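Local coordinates for protein esterase (Staphylococcus aureus subsp. aureus USA300_TCH1516, PDB 3D7R) that probably hydrolyses ester bonds as a putative esterase of the alpha/beta hydrolase fold, at residues 197-202 and 298-303; 201-206 and 271-276; 260-265 and 288-293. One frame throughout, in Å; residues are numbered along the deposited sequence.

In the fold
From the N-terminal side, the chain leaves strand 195-199 through 197-202 and runs directly into the loop 201-206, so contacts 1 and 2 share P201 and I202. Contact 2 closes on helix 270-282, after strand 259-264 has been laid down beside strand 195-199. That helix leads to strand 287-292, which contact 3 pairs with 259-264 at the sheet margin. Contacts 2 and 3 therefore cross along the sequence, whereas contact 1, returning last at 298-303, encloses contact 3 in its wider loop. Together they tie neighbouring strands, the helix on one sheet face and the loops at the strand ends into one block.

Contact 1: residues 197-202 and 298-303; sequences YLISPI and DFPIYP
At the C-terminal end of strand 195-199, in the central sheet of the alpha/beta hydrolase fold, S200 and I199 meet the loop that follows the last strand and turns into a short 3-10 segment, 299-301. The only hydrogen bond across the contact runs from the backbone N of D298 to S200 OG, at 2.9 Å and with an angle of 156° at the hydrogen. S200 leaves the strand in a left-handed backbone conformation, and its OG is turned to lie anti to its own carbonyl carbon (chi1 -69°), the orientation that brings it to D298 N. The hydroxyl also bonds to E267 OE2, presumably by giving its proton to that carboxylate, so a single buried oxygen joins two loops at the ends of different strands. With the backbone of D298 left-handed as well, the two segments come together at bends, the CA atoms of S200 and D298 5.3 Å apart.

Next to this bond I199 makes the apolar half of the contact. Its CG2 branch, anti to the backbone N, rests against the P300 ring at 3.8 Å from CG and at the same distance from CD, the two side chains lying alongside with their ends pointing opposite ways. P300 CD lies over one face of the F299 ring, offset toward the rim. I301 N donates to D298 O at 3.1 Å, and Y302 N donates to F299 O; the two bonds are those of the 3-10 turn. F299 also packs on helix 305-318. Loops at the carboxyl ends of these parallel strands are where alpha/beta hydrolases commonly carry their catalytic acid and histidine, and H297, just ahead of D298, is consistent with that layout.

Contact 2: residues 201-206 and 271-276; sequences PILDAT and PDMKLF
L203 and D272 bring the irregular 201-206 loop against one side of helix 270-282, their CA atoms 6.3 Å apart and no direct hydrogen bond passing between the two backbones. L203 is the main apolar contributor from the loop: its CD1 methyl drops against the helix, 3.6 Å from F276 CB, with M273 CG further off on the same leucine branch. The leucine and the phenylalanine side chains meet at about a right angle, and both also rest on L179 of helix 173-187. Close to L203, P201 offers its CD to the selenium of M273, a selenomethionine, at 3.9 Å; the second torsion of M273, near 180° (chi2 -175°), extends the chain so that the selenium reaches the proline.

The other end of the contact is polar. D204 CB comes to 3.5 Å from D272 OD2, while the two carboxylates, their planes 50° apart, hold D204 OD2 and D272 OD1 4.1 Å from each other. Three waters bridge the two aspartates. Water 1 accepts from D204 N and donates to D272 OD2 at 2.8 Å; water 3 donates to D204 OD2 and to D272 OD1, 2.7 Å from each; water 2 spans both OD2 atoms, its bond to D204 weak. D272 OD1 has a further partner in N209 ND2. D204 OD1 faces its own loop instead, taking T206 N at 3.1 Å in an Asx turn and also T206 OG1, both donors reaching the same face of the carboxylate. Loop and helix are thus joined by the apolar packing of L203 and, separately, by water-mediated pairing of two carboxylates. If both are ionised, the water protons donated to them would soften their repulsion.

Contact 3: residues 260-265 and 288-293; sequences YMFGGG and EFYDYP
M261 is gripped by strand 287-292 through both backbone polar atoms: its N donates to E288 O at 2.8 Å, nearly straight, and its O accepts from Y290 N at the same length. G263 repeats the pattern, with a longer bond of 3.2 Å from its N to Y290 O, while its O takes Y292 N. G265 N reaches Y292 O from above the carbonyl plane, 42° out of it. Strands 260-264 and 288-292 run parallel, 14° apart.

Beyond the backbone, E288 OE1 accepts a 2.6 Å hydrogen bond from Y290 OH two residues along and lies 3.3 Å from Y260 CD1 at the edge of that ring; E288 OE2 is bonded to Y286 OH. On this same face F262 and Y290 point the same way beside helix 305-318. Their rings lie nearly parallel (7°), centroids 4.7 Å from each other, but are offset so far that they hardly overlap, F262 CZ coming close to Y290 CD2. Across the sheet, on the side of helix 270-282, the CE methyl of selenomethionine M261 stands 3.6 Å from the centroid of the F289 ring, a CH-pi contact over the face, with D291 CB on the opposite face. With CG anti to its backbone N, the F289 ring is turned back across the M261 strand, its edge approaching M261 O and G263 N. This is the parallel pair of a beta-alpha-beta crossover, strand 259-264, helix 270-282, strand 287-292, closing the edge of the alpha/beta hydrolase sheet.

Contact 1: residues 197-202 and 298-303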
loop_
_atom_site.group_PDB
_atom_site.type_symbol
_atom_site.label_atom_id
_atom_site.label_comp_id
_atom_site.label_asym_id
_atom_site.label_seq_id
_atom_site.Cartn_x
_atom_site.Cartn_y
_atom_site.Cartn_z
ATOM N N TYR A 197 3.109 -5.100 -6.942
ATOM C CA TYR A 197 2.930 -3.690 -7.353
ATOM C C TYR A 197 3.054 -2.793 -6.135
ATOM O O TYR A 197 2.422 -3.054 -5.110
ATOM C CB TYR A 197 1.570 -3.477 -8.050
ATOM C CG TYR A 197 1.588 -3.891 -9.498
ATOM C CD1 TYR A 197 1.713 -2.943 -10.524
ATOM C CD2 TYR A 197 1.500 -5.245 -9.847
ATOM C CE1 TYR A 197 1.764 -3.348 -11.874
ATOM C CE2 TYR A 197 1.536 -5.658 -11.188
ATOM C CZ TYR A 197 1.667 -4.701 -12.186
ATOM O OH TYR A 197 1.726 -5.123 -13.490
ATOM N N LEU A 198 3.881 -1.752 -6.246
ATOM C CA LEU A 198 4.107 -0.824 -5.139
ATOM C C LEU A 198 3.777 0.582 -5.591
ATOM O O LEU A 198 4.369 1.079 -6.557
ATOM C CB LEU A 198 5.569 -0.890 -4.677
ATOM C CG LEU A 198 6.152 -2.257 -4.271
ATOM C CD1 LEU A 198 7.605 -2.098 -3.768
ATOM C CD2 LEU A 198 5.298 -2.930 -3.194
ATOM N N ILE A 199 2.826 1.227 -4.919
ATOM C CA ILE A 199 2.461 2.611 -5.247
ATOM C C ILE A 199 2.913 3.549 -4.113
ATOM O O ILE A 199 2.412 3.474 -2.985
ATOM C CB ILE A 199 0.927 2.781 -5.518
ATOM C CG1 ILE A 199 0.454 1.858 -6.651
ATOM C CG2 ILE A 199 0.572 4.266 -5.802
ATOM C CD1 ILE A 199 -1.066 1.577 -6.656
ATOM N N SER A 200 3.869 4.427 -4.408
ATOM C CA SER A 200 4.420 5.320 -3.386
ATOM C C SER A 200 4.726 4.585 -2.066
ATOM O O SER A 200 4.281 5.042 -0.991
ATOM C CB SER A 200 3.454 6.487 -3.109
ATOM O OG SER A 200 3.384 7.353 -4.214
ATOM N N PRO A 201 5.489 3.468 -2.132
ATOM C CA PRO A 201 5.707 2.689 -0.911
ATOM C C PRO A 201 6.561 3.489 0.064
ATOM O O PRO A 201 7.470 4.206 -0.372
ATOM C CB PRO A 201 6.504 1.456 -1.402
ATOM C CG PRO A 201 7.172 1.882 -2.671
ATOM C CD PRO A 201 6.208 2.901 -3.299
ATOM N N ILE A 202 6.265 3.382 1.353
ATOM C CA ILE A 202 7.118 3.986 2.376
ATOM C C ILE A 202 8.136 2.907 2.776
ATOM O O ILE A 202 7.940 2.164 3.744
ATOM C CB ILE A 202 6.282 4.502 3.594
ATOM C CG1 ILE A 202 5.272 5.569 3.159
ATOM C CG2 ILE A 202 7.199 5.076 4.685
ATOM C CD1 ILE A 202 4.205 5.852 4.253
ATOM N N ASP A 298 1.306 9.191 -3.318
ATOM C CA ASP A 298 0.074 8.408 -3.456
ATOM C C ASP A 298 -0.775 8.995 -4.570
ATOM O O ASP A 298 -2.023 8.860 -4.559
ATOM C CB ASP A 298 -0.710 8.460 -2.133
ATOM C CG ASP A 298 -1.447 7.153 -1.797
ATOM O OD1 ASP A 298 -1.118 6.091 -2.345
ATOM O OD2 ASP A 298 -2.357 7.205 -0.936
ATOM N N PHE A 299 -0.119 9.625 -5.550
ATOM C CA PHE A 299 -0.847 10.432 -6.544
ATOM C C PHE A 299 -2.020 9.731 -7.262
ATOM O O PHE A 299 -2.998 10.397 -7.546
ATOM C CB PHE A 299 0.096 11.122 -7.543
ATOM C CG PHE A 299 0.649 10.210 -8.601
ATOM C CD1 PHE A 299 -0.065 9.978 -9.786
ATOM C CD2 PHE A 299 1.892 9.605 -8.429
ATOM C CE1 PHE A 299 0.445 9.126 -10.788
ATOM C CE2 PHE A 299 2.421 8.745 -9.409
ATOM C CZ PHE A 299 1.698 8.504 -10.591
ATOM N N PRO A 300 -1.923 8.408 -7.557
ATOM C CA PRO A 300 -3.010 7.745 -8.283
ATOM C C PRO A 300 -4.389 7.760 -7.602
ATOM O O PRO A 300 -5.378 7.419 -8.254
ATOM C CB PRO A 300 -2.504 6.302 -8.431
ATOM C CG PRO A 300 -0.978 6.463 -8.435
ATOM C CD PRO A 300 -0.821 7.454 -7.295
ATOM N N ILE A 301 -4.458 8.121 -6.311
ATOM C CA ILE A 301 -5.758 8.232 -5.617
ATOM C C ILE A 301 -6.520 9.479 -6.036
ATOM O O ILE A 301 -7.748 9.574 -5.849
ATOM C CB ILE A 301 -5.614 8.205 -4.070
ATOM C CG1 ILE A 301 -4.865 9.454 -3.565
ATOM C CG2 ILE A 301 -4.932 6.908 -3.626
ATOM C CD1 ILE A 301 -5.065 9.765 -2.068
ATOM N N TYR A 302 -5.793 10.446 -6.596
ATOM C CA TYR A 302 -6.400 11.682 -7.062
ATOM C C TYR A 302 -7.010 11.557 -8.464
ATOM O O TYR A 302 -6.445 10.880 -9.341
ATOM C CB TYR A 302 -5.386 12.841 -7.005
ATOM C CG TYR A 302 -4.897 13.128 -5.589
ATOM C CD1 TYR A 302 -5.697 13.822 -4.685
ATOM C CD2 TYR A 302 -3.640 12.670 -5.148
ATOM C CE1 TYR A 302 -5.257 14.092 -3.371
ATOM C CE2 TYR A 302 -3.194 12.925 -3.831
ATOM C CZ TYR A 302 -4.006 13.637 -2.948
ATOM O OH TYR A 302 -3.568 13.894 -1.652
ATOM N N PRO A 303 -8.164 12.214 -8.689
ATOM C CA PRO A 303 -8.831 12.197 -9.997
ATOM C C PRO A 303 -8.169 13.140 -11.020
ATOM O O PRO A 303 -8.736 14.165 -11.409
ATOM C CB PRO A 303 -10.270 12.617 -9.654
ATOM C CG PRO A 303 -10.107 13.540 -8.495
ATOM C CD PRO A 303 -8.924 13.004 -7.696
#

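Contact 2: residues 201-206 and 271-276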
loop_
_atom_site.group_PDB
_atom_site.type_symbol
_atom_site.label_atom_id
_atom_site.label_comp_id
_atom_site.label_asym_id
_atom_site.label_seq_id
_atom_site.Cartn_x
_atom_site.Cartn_y
_atom_site.Cartn_z
ATOM N N PRO A 201 5.489 3.468 -2.132
ATOM C CA PRO A 201 5.707 2.689 -0.911
ATOM C C PRO A 201 6.561 3.489 0.064
ATOM O O PRO A 201 7.470 4.206 -0.372
ATOM C CB PRO A 201 6.504 1.456 -1.402
ATOM C CG PRO A 201 7.172 1.882 -2.671
ATOM C CD PRO A 201 6.208 2.901 -3.299
ATOM N N ILE A 202 6.265 3.382 1.353
ATOM C CA ILE A 202 7.118 3.986 2.376
ATOM C C ILE A 202 8.136 2.907 2.776
ATOM O O ILE A 202 7.940 2.164 3.744
ATOM C CB ILE A 202 6.282 4.502 3.594
ATOM C CG1 ILE A 202 5.272 5.569 3.159
ATOM C CG2 ILE A 202 7.199 5.076 4.685
ATOM C CD1 ILE A 202 4.205 5.852 4.253
ATOM N N LEU A 203 9.201 2.798 1.983
ATOM C CA LEU A 203 10.161 1.707 2.109
ATOM C C LEU A 203 11.012 1.708 3.381
ATOM O O LEU A 203 11.460 0.650 3.838
ATOM C CB LEU A 203 11.045 1.653 0.858
ATOM C CG LEU A 203 10.210 1.340 -0.402
ATOM C CD1 LEU A 203 10.960 1.665 -1.681
ATOM C CD2 LEU A 203 9.733 -0.113 -0.407
ATOM N N ASP A 204 11.234 2.896 3.944
ATOM C CA ASP A 204 12.019 3.047 5.160
ATOM C C ASP A 204 11.168 3.898 6.096
ATOM O O ASP A 204 10.954 5.076 5.816
ATOM C CB ASP A 204 13.356 3.728 4.810
ATOM C CG ASP A 204 14.236 4.028 6.030
ATOM O OD1 ASP A 204 13.835 3.763 7.184
ATOM O OD2 ASP A 204 15.347 4.560 5.813
ATOM N N ALA A 205 10.663 3.302 7.179
ATOM C CA ALA A 205 9.751 4.001 8.089
ATOM C C ALA A 205 10.407 5.125 8.904
ATOM O O ALA A 205 9.709 5.942 9.508
ATOM C CB ALA A 205 9.061 3.018 9.034
ATOM N N THR A 206 11.738 5.150 8.953
ATOM C CA THR A 206 12.449 6.201 9.690
ATOM C C THR A 206 12.471 7.515 8.916
ATOM O O THR A 206 12.571 8.590 9.526
ATOM C CB THR A 206 13.913 5.839 9.982
ATOM O OG1 THR A 206 14.626 5.737 8.746
ATOM C CG2 THR A 206 14.018 4.520 10.738
ATOM N N PRO A 271 13.900 9.397 -2.611
ATOM C CA PRO A 271 15.235 8.794 -2.465
ATOM C C PRO A 271 15.236 7.305 -2.113
ATOM O O PRO A 271 16.026 6.561 -2.696
ATOM C CB PRO A 271 15.863 9.601 -1.331
ATOM C CG PRO A 271 15.243 10.967 -1.502
ATOM C CD PRO A 271 13.795 10.640 -1.815
ATOM N N ASP A 272 14.372 6.878 -1.184
ATOM C CA ASP A 272 14.234 5.456 -0.850
ATOM C C ASP A 272 13.770 4.588 -2.010
ATOM O O ASP A 272 14.245 3.463 -2.176
ATOM C CB ASP A 272 13.355 5.260 0.399
ATOM C CG ASP A 272 14.048 5.764 1.668
ATOM O OD1 ASP A 272 15.289 5.519 1.794
ATOM O OD2 ASP A 272 13.378 6.428 2.514
HETATM N N MSE A 273 12.848 5.096 -2.820
HETATM C CA MSE A 273 12.434 4.346 -4.009
HETATM C C MSE A 273 13.581 4.189 -5.002
HETATM O O MSE A 273 13.753 3.112 -5.583
HETATM C CB MSE A 273 11.204 4.979 -4.695
HETATM C CG MSE A 273 9.949 4.965 -3.816
HETATM SE SE MSE A 273 8.441 5.646 -4.844
HETATM C CE MSE A 273 8.802 7.551 -4.753
ATOM N N LYS A 274 14.357 5.250 -5.204
ATOM C CA LYS A 274 15.513 5.164 -6.105
ATOM C C LYS A 274 16.570 4.216 -5.547
ATOM O O LYS A 274 17.188 3.462 -6.300
ATOM C CB LYS A 274 16.133 6.548 -6.369
ATOM C CG LYS A 274 15.232 7.526 -7.176
ATOM C CD LYS A 274 14.992 7.062 -8.614
ATOM C CE LYS A 274 16.024 7.626 -9.571
ATOM N NZ LYS A 274 15.831 7.032 -10.930
ATOM N N LEU A 275 16.780 4.262 -4.228
ATOM C CA LEU A 275 17.709 3.335 -3.564
ATOM C C LEU A 275 17.252 1.876 -3.691
ATOM O O LEU A 275 18.043 0.980 -4.047
ATOM C CB LEU A 275 17.885 3.703 -2.092
ATOM C CG LEU A 275 18.789 2.791 -1.248
ATOM C CD1 LEU A 275 20.194 2.606 -1.885
ATOM C CD2 LEU A 275 18.904 3.346 0.166
ATOM N N PHE A 276 15.979 1.633 -3.406
ATOM C CA PHE A 276 15.408 0.295 -3.615
ATOM C C PHE A 276 15.587 -0.175 -5.075
ATOM O O PHE A 276 15.982 -1.313 -5.331
ATOM C CB PHE A 276 13.938 0.287 -3.222
ATOM C CG PHE A 276 13.234 -1.026 -3.486
ATOM C CD1 PHE A 276 13.542 -2.163 -2.726
ATOM C CD2 PHE A 276 12.220 -1.105 -4.453
ATOM C CE1 PHE A 276 12.884 -3.376 -2.952
ATOM C CE2 PHE A 276 11.544 -2.310 -4.685
ATOM C CZ PHE A 276 11.876 -3.447 -3.919
HETATM O O HOH W 1 10.658 5.742 2.966
HETATM O O HOH W 2 14.438 7.029 4.799
HETATM O O HOH W 3 16.908 4.366 3.602
#

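Contact 3: residues 260-265 and 288-293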
loop_
_atom_site.group_PDB
_atom_site.type_symbol
_atom_site.label_atom_id
_atom_site.label_comp_id
_atom_site.label_asym_id
_atom_site.label_seq_id
_atom_site.Cartn_x
_atom_site.Cartn_y
_atom_site.Cartn_z
ATOM N N TYR A 260 6.790 -3.830 -9.789
ATOM C CA TYR A 260 6.378 -2.693 -10.613
ATOM C C TYR A 260 6.079 -1.615 -9.634
ATOM O O TYR A 260 5.239 -1.802 -8.764
ATOM C CB TYR A 260 5.113 -3.033 -11.418
ATOM C CG TYR A 260 5.333 -4.237 -12.301
ATOM C CD1 TYR A 260 5.595 -4.072 -13.657
ATOM C CD2 TYR A 260 5.345 -5.538 -11.769
ATOM C CE1 TYR A 260 5.848 -5.172 -14.483
ATOM C CE2 TYR A 260 5.586 -6.653 -12.601
ATOM C CZ TYR A 260 5.837 -6.446 -13.951
ATOM O OH TYR A 260 6.083 -7.510 -14.800
HETATM N N MSE A 261 6.793 -0.504 -9.723
HETATM C CA MSE A 261 6.678 0.542 -8.702
HETATM C C MSE A 261 6.290 1.857 -9.343
HETATM O O MSE A 261 6.777 2.191 -10.450
HETATM C CB MSE A 261 8.007 0.687 -7.935
HETATM C CG MSE A 261 7.996 1.751 -6.833
HETATM SE SE MSE A 261 9.553 1.533 -5.702
HETATM C CE MSE A 261 10.979 1.950 -6.979
ATOM N N PHE A 262 5.429 2.595 -8.652
ATOM C CA PHE A 262 4.936 3.895 -9.101
ATOM C C PHE A 262 5.195 4.903 -7.997
ATOM O O PHE A 262 4.959 4.621 -6.822
ATOM C CB PHE A 262 3.420 3.842 -9.400
ATOM C CG PHE A 262 3.078 2.945 -10.536
ATOM C CD1 PHE A 262 2.878 3.477 -11.806
ATOM C CD2 PHE A 262 3.017 1.552 -10.358
ATOM C CE1 PHE A 262 2.600 2.643 -12.894
ATOM C CE2 PHE A 262 2.730 0.709 -11.426
ATOM C CZ PHE A 262 2.532 1.257 -12.704
ATOM N N GLY A 263 5.700 6.071 -8.368
ATOM C CA GLY A 263 5.926 7.106 -7.381
ATOM C C GLY A 263 6.107 8.448 -8.021
ATOM O O GLY A 263 6.178 8.538 -9.242
ATOM N N GLY A 264 6.163 9.489 -7.184
ATOM C CA GLY A 264 6.344 10.875 -7.651
ATOM C C GLY A 264 7.629 11.476 -7.141
ATOM O O GLY A 264 8.174 11.020 -6.125
ATOM N N GLY A 265 8.125 12.495 -7.842
ATOM C CA GLY A 265 9.342 13.201 -7.437
ATOM C C GLY A 265 9.100 14.197 -6.307
ATOM O O GLY A 265 10.057 14.691 -5.702
ATOM N N GLU A 288 10.321 -2.509 -12.678
ATOM C CA GLU A 288 9.949 -1.366 -13.513
ATOM C C GLU A 288 9.593 -0.246 -12.561
ATOM O O GLU A 288 8.752 -0.432 -11.686
ATOM C CB GLU A 288 8.739 -1.686 -14.416
ATOM C CG GLU A 288 9.076 -2.430 -15.700
ATOM C CD GLU A 288 7.851 -2.972 -16.418
ATOM O OE1 GLU A 288 6.739 -2.400 -16.290
ATOM O OE2 GLU A 288 8.008 -3.989 -17.118
ATOM N N PHE A 289 10.250 0.903 -12.691
ATOM C CA PHE A 289 9.896 2.046 -11.874
ATOM C C PHE A 289 9.305 3.120 -12.795
ATOM O O PHE A 289 9.967 3.623 -13.706
ATOM C CB PHE A 289 11.124 2.528 -11.078
ATOM C CG PHE A 289 10.863 3.689 -10.146
ATOM C CD1 PHE A 289 9.574 4.004 -9.701
ATOM C CD2 PHE A 289 11.929 4.450 -9.682
ATOM C CE1 PHE A 289 9.346 5.076 -8.840
ATOM C CE2 PHE A 289 11.723 5.534 -8.802
ATOM C CZ PHE A 289 10.427 5.849 -8.391
ATOM N N TYR A 290 8.030 3.412 -12.585
ATOM C CA TYR A 290 7.370 4.489 -13.293
ATOM C C TYR A 290 7.435 5.714 -12.381
ATOM O O TYR A 290 6.718 5.805 -11.399
ATOM C CB TYR A 290 5.926 4.100 -13.617
ATOM C CG TYR A 290 5.788 2.892 -14.531
ATOM C CD1 TYR A 290 5.717 3.054 -15.923
ATOM C CD2 TYR A 290 5.740 1.593 -14.015
ATOM C CE1 TYR A 290 5.569 1.955 -16.777
ATOM C CE2 TYR A 290 5.596 0.477 -14.866
ATOM C CZ TYR A 290 5.510 0.677 -16.242
ATOM O OH TYR A 290 5.377 -0.392 -17.099
ATOM N N ASP A 291 8.339 6.626 -12.703
ATOM C CA ASP A 291 8.683 7.744 -11.823
ATOM C C ASP A 291 8.112 9.023 -12.425
ATOM O O ASP A 291 8.505 9.429 -13.522
ATOM C CB ASP A 291 10.201 7.849 -11.710
ATOM C CG ASP A 291 10.661 8.825 -10.623
ATOM O OD1 ASP A 291 9.814 9.479 -9.971
ATOM O OD2 ASP A 291 11.895 8.910 -10.408
ATOM N N TYR A 292 7.174 9.640 -11.704
ATOM C CA TYR A 292 6.483 10.853 -12.174
ATOM C C TYR A 292 7.062 12.098 -11.490
ATOM O O TYR A 292 6.718 12.398 -10.364
ATOM C CB TYR A 292 4.991 10.738 -11.870
ATOM C CG TYR A 292 4.235 9.779 -12.764
ATOM C CD1 TYR A 292 3.259 10.259 -13.638
ATOM C CD2 TYR A 292 4.470 8.397 -12.725
ATOM C CE1 TYR A 292 2.547 9.398 -14.462
ATOM C CE2 TYR A 292 3.749 7.515 -13.564
ATOM C CZ TYR A 292 2.794 8.041 -14.425
ATOM O OH TYR A 292 2.049 7.222 -15.243
ATOM N N PRO A 293 7.951 12.823 -12.165
ATOM C CA PRO A 293 8.703 13.896 -11.483
ATOM C C PRO A 293 7.877 14.930 -10.705
ATOM O O PRO A 293 8.313 15.376 -9.644
ATOM C CB PRO A 293 9.441 14.591 -12.628
ATOM C CG PRO A 293 9.600 13.532 -13.649
ATOM C CD PRO A 293 8.340 12.692 -13.582
#